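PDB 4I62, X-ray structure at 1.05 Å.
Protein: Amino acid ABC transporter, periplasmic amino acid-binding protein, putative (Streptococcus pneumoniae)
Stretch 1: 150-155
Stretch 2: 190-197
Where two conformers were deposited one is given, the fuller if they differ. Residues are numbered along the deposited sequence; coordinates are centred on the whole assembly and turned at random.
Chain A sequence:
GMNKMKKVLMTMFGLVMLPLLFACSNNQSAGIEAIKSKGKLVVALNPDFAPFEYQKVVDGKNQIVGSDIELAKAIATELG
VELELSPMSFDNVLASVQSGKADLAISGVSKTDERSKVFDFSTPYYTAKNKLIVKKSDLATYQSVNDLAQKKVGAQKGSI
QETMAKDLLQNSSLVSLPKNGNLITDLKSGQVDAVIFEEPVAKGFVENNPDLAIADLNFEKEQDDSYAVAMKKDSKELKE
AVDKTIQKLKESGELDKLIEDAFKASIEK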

ATOM      1  N   GLN A 150       8.403  15.931  20.332  1.00 13.89           N
ATOM      2  CA  GLN A 150       7.361  16.082  21.356  0.62 14.91           C
ATOM      3  C   GLN A 150       5.941  15.986  20.779  1.00 15.45           C
ATOM      4  O   GLN A 150       4.970  16.386  21.448  1.00 19.23           O
ATOM      5  CB  GLN A 150       7.535  17.382  22.172  0.62 17.73           C
ATOM      6  CG  GLN A 150       8.753  17.390  23.092  0.62 21.27           C
ATOM      7  CD  GLN A 150      10.061  17.716  22.393  0.62 23.58           C
ATOM      8  OE1 GLN A 150      10.189  18.758  21.754  0.62 24.80           O
ATOM      9  NE2 GLN A 150      11.048  16.835  22.533  0.62 24.07           N
ATOM     10  N   LYS A 151       5.808  15.497  19.550  1.00 12.15           N
ATOM     11  CA  LYS A 151       4.500  15.310  18.945  1.00 11.65           C
ATOM     12  C   LYS A 151       4.156  13.830  18.859  1.00 12.11           C
ATOM     13  O   LYS A 151       5.007  12.959  19.055  1.00 14.49           O
ATOM     14  CB  LYS A 151       4.454  15.926  17.534  1.00 13.03           C
ATOM     15  CG  LYS A 151       4.828  17.401  17.491  1.00 17.20           C
ATOM     16  CD  LYS A 151       3.841  18.205  18.330  1.00 20.96           C
ATOM     17  CE  LYS A 151       4.255  19.659  18.526  1.00 29.76           C
ATOM     18  NZ  LYS A 151       4.190  20.429  17.253  1.00 35.24           N
ATOM     19  N   LYS A 152       2.892  13.546  18.556  1.00 11.24           N
ATOM     20  CA  LYS A 152       2.375  12.193  18.426  1.00 12.15           C
ATOM     21  C   LYS A 152       2.199  11.861  16.938  1.00  9.73           C
ATOM     22  O   LYS A 152       1.491  12.565  16.228  1.00 11.08           O
ATOM     23  CB  LYS A 152       1.019  12.089  19.151  1.00 14.47           C
ATOM     24  CG  LYS A 152       1.067  12.504  20.617  1.00 21.08           C
ATOM     25  CD  LYS A 152      -0.300  12.882  21.157  1.00 28.76           C
ATOM     26  CE  LYS A 152      -0.208  13.287  22.620  1.00 35.09           C
ATOM     27  NZ  LYS A 152       0.821  14.359  22.852  1.00 38.43           N
ATOM     28  N   VAL A 153       2.857  10.792  16.494  1.00  9.44           N
ATOM     29  CA  VAL A 153       2.900  10.462  15.070  1.00  8.59           C
ATOM     30  C   VAL A 153       2.430   9.028  14.863  1.00  8.60           C
ATOM     31  O   VAL A 153       2.913   8.097  15.544  1.00 11.03           O
ATOM     32  CB  VAL A 153       4.350  10.612  14.542  1.00  9.33           C
ATOM     33  CG1 VAL A 153       4.434  10.327  13.041  1.00 10.92           C
ATOM     34  CG2 VAL A 153       4.865  12.022  14.834  1.00 11.13           C
ATOM     35  N   GLY A 154       1.494   8.846  13.947  1.00  8.05           N
ATOM     36  CA  GLY A 154       0.964   7.531  13.637  1.00  8.81           C
ATOM     37  C   GLY A 154       1.502   6.935  12.354  1.00  6.89           C
ATOM     38  O   GLY A 154       1.882   7.630  11.421  1.00  7.81           O
ATOM     39  N   ALA A 155       1.439   5.600  12.308  1.00  6.85           N
ATOM     40  CA  ALA A 155       1.763   4.829  11.116  1.00  7.57           C
ATOM     41  C   ALA A 155       1.064   3.483  11.196  1.00  6.73           C
ATOM     42  O   ALA A 155       0.694   3.023  12.277  1.00  7.58           O
ATOM     43  CB  ALA A 155       3.271   4.626  10.963  1.00  9.58           C
ATOM     44  N   GLY A 190      -7.574  14.585  16.956  0.55 12.23           N
ATOM     45  CA  GLY A 190      -6.425  15.253  17.515  0.55 11.07           C
ATOM     46  C   GLY A 190      -5.769  14.354  18.523  0.55 13.99           C
ATOM     47  O   GLY A 190      -5.120  14.839  19.442  0.55 16.26           O
ATOM     48  N   GLN A 191      -5.930  13.044  18.353  0.55 13.66           N
ATOM     49  CA  GLN A 191      -5.224  12.095  19.206  0.55 13.62           C
ATOM     50  C   GLN A 191      -3.781  11.886  18.756  0.55 11.96           C
ATOM     51  O   GLN A 191      -2.894  11.656  19.579  0.55 13.65           O
ATOM     52  CB  GLN A 191      -5.978  10.772  19.285  0.55 13.66           C
ATOM     53  CG  GLN A 191      -7.288  10.853  20.035  0.55 21.24           C
ATOM     54  CD  GLN A 191      -8.084   9.565  19.916  0.55 22.69           C
ATOM     55  OE1 GLN A 191      -8.937   9.380  19.023  0.55 19.21           O
ATOM     56  NE2 GLN A 191      -7.777   8.649  20.800  0.55 27.81           N
ATOM     57  N   VAL A 192      -3.570  11.927  17.443  1.00 11.33           N
ATOM     58  CA  VAL A 192      -2.230  12.101  16.873  1.00 12.29           C
ATOM     59  C   VAL A 192      -2.139  13.435  16.135  1.00  9.87           C
ATOM     60  O   VAL A 192      -3.178  13.993  15.713  1.00 11.33           O
ATOM     61  CB  VAL A 192      -1.790  10.961  15.925  1.00 11.57           C
ATOM     62  CG1 VAL A 192      -1.825   9.628  16.657  1.00 14.50           C
ATOM     63  CG2 VAL A 192      -2.625  10.910  14.668  1.00 11.07           C
ATOM     64  N   ASP A 193      -0.925  13.952  15.983  1.00  9.86           N
ATOM     65  CA  ASP A 193      -0.670  15.189  15.286  1.00  9.73           C
ATOM     66  C   ASP A 193      -0.419  15.006  13.790  1.00  8.67           C
ATOM     67  O   ASP A 193      -0.598  15.936  13.018  1.00  9.83           O
ATOM     68  CB  ASP A 193       0.562  15.835  15.921  1.00 10.99           C
ATOM     69  CG  ASP A 193       0.307  16.224  17.322  1.00 13.93           C
ATOM     70  OD1 ASP A 193      -0.641  17.038  17.511  1.00 17.37           O
ATOM     71  OD2 ASP A 193       1.003  15.744  18.255  1.00 13.45           O
ATOM     72  N   ALA A 194       0.023  13.810  13.390  1.00  9.08           N
ATOM     73  CA  ALA A 194       0.407  13.567  11.995  1.00  8.01           C
ATOM     74  C   ALA A 194       0.409  12.080  11.766  1.00  8.08           C
ATOM     75  O   ALA A 194       0.648  11.299  12.710  1.00  8.63           O
ATOM     76  CB  ALA A 194       1.797  14.120  11.703  1.00  9.20           C
ATOM     77  N   VAL A 195       0.164  11.674  10.524  1.00  7.90           N
ATOM     78  CA  VAL A 195       0.297  10.281  10.109  1.00  7.19           C
ATOM     79  C   VAL A 195       1.197  10.232   8.887  1.00  7.20           C
ATOM     80  O   VAL A 195       1.070  11.057   7.968  1.00  8.19           O
ATOM     81  CB  VAL A 195      -1.086   9.652   9.789  1.00  8.43           C
ATOM     82  CG1 VAL A 195      -0.934   8.226   9.268  1.00  9.50           C
ATOM     83  CG2 VAL A 195      -1.972   9.692  11.016  1.00  9.51           C
ATOM     84  N   ILE A 196       2.119   9.267   8.853  1.00  7.23           N
ATOM     85  CA  ILE A 196       3.007   9.085   7.714  1.00  7.51           C
ATOM     86  C   ILE A 196       2.366   8.168   6.689  1.00  7.02           C
ATOM     87  O   ILE A 196       2.051   7.002   7.010  1.00  7.75           O
ATOM     88  CB  ILE A 196       4.381   8.490   8.131  1.00  8.25           C
ATOM     89  CG1 ILE A 196       4.992   9.227   9.322  1.00  9.43           C
ATOM     90  CG2 ILE A 196       5.325   8.436   6.945  1.00  8.21           C
ATOM     91  CD1 ILE A 196       6.278   8.605   9.823  1.00 12.29           C
ATOM     92  N   PHE A 197       2.188   8.636   5.454  1.00  7.14           N
ATOM     93  CA  PHE A 197       1.696   7.805   4.367  1.00  7.52           C
ATOM     94  C   PHE A 197       2.447   8.155   3.088  1.00  7.55           C
ATOM     95  O   PHE A 197       2.830   9.306   2.859  1.00  8.64           O
ATOM     96  CB  PHE A 197       0.200   8.058   4.045  1.00  8.70           C
ATOM     97  CG  PHE A 197      -0.801   7.457   4.990  1.00  8.29           C
ATOM     98  CD1 PHE A 197      -0.742   6.155   5.414  1.00 11.13           C
ATOM     99  CD2 PHE A 197      -1.850   8.235   5.455  1.00 11.30           C
ATOM    100  CE1 PHE A 197      -1.716   5.629   6.308  1.00 11.58           C
ATOM    101  CE2 PHE A 197      -2.828   7.711   6.290  1.00 12.22           C
ATOM    102  CZ  PHE A 197      -2.770   6.414   6.707  1.00 10.75           C
TER
HETATM  103  O   HOH W   1       0.704  16.285  20.925  0.55 21.33           O

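The two stretches lie side by side as neighbouring parallel strands, 152-155 and 194-197, with axes 4.7 Å apart at closest approach and N-to-C directions 32° apart. Val-153 is in register with Ala-194 (CA to CA 5.0 Å) and Gly-154 with Val-195 (CA to CA 4.5 Å). The bonding is that of a parallel ladder, in which one residue reaches with its N and O to two different residues across the way. Gly-154 does this: its N donates to Ala-194 O (2.9 Å, 171° at the hydrogen), and its O accepts from Ile-196 N (3.1 Å, 164°). CA-H...O contacts from Val-153 CA to Ala-194 O and from Val-195 CA to Gly-154 O, both 3.4 Å, share the same acceptors.

At the start of the ladder the pattern changes. Lys-152 O accepts a short bond from Asp-193 N (2.8 Å, 152°), while the bond from Ala-194 N to the same oxygen is weak, at 3.4 Å and 137°. The side chain of Asp-193 takes part as well. With chi1 in the m well (-65°) and chi2 at -59°, it points toward stretch 1 and sets OD2 2.9 Å from Lys-152 N, with an almost linear 176° at the hydrogen. Backbone and carboxylate of one residue thus satisfy both the N and the O of Lys-152.

The Lys-152 side chain starts toward stretch 2 (chi1 m, -56°), extends through chi2 and chi3 (159° and 180°, both t), and turns at chi4 (53°, p). Its CD passes 3.3 Å from Gln-191 O, and its end leads away. The ammonium does not meet Asp-193 directly; water 1 accepts from Lys-152 NZ and donates to Asp-193 OD2, each at 2.7 Å, so OD2 receives hydrogens from the backbone and the water. Lys-151 also starts toward stretch 2, with CB 3.5 Å from Asp-193 OD2, but successive m rotamers at chi1 and chi2 (-56° and -61°) accompany a chain whose end leads away, and NZ is hydrogen-bonded elsewhere in the structure.

Farther along, the side-chain contact is apolar and buried. Val-153 (chi1 t, -178°) and Ala-194 face the same side of the sheet, and Val-153 CG1 meets Ile-196 CG1 at 3.9 Å, with Ile-196 in an m, t conformation (-48°, 175°). On the face occupied by Val-195, Gly-154 presents no side chain; an ideal CB there would lie 3.6 Å from Val-195 CG2 and 3.9 Å from Val-192 CG1, a close but not prohibitive fit.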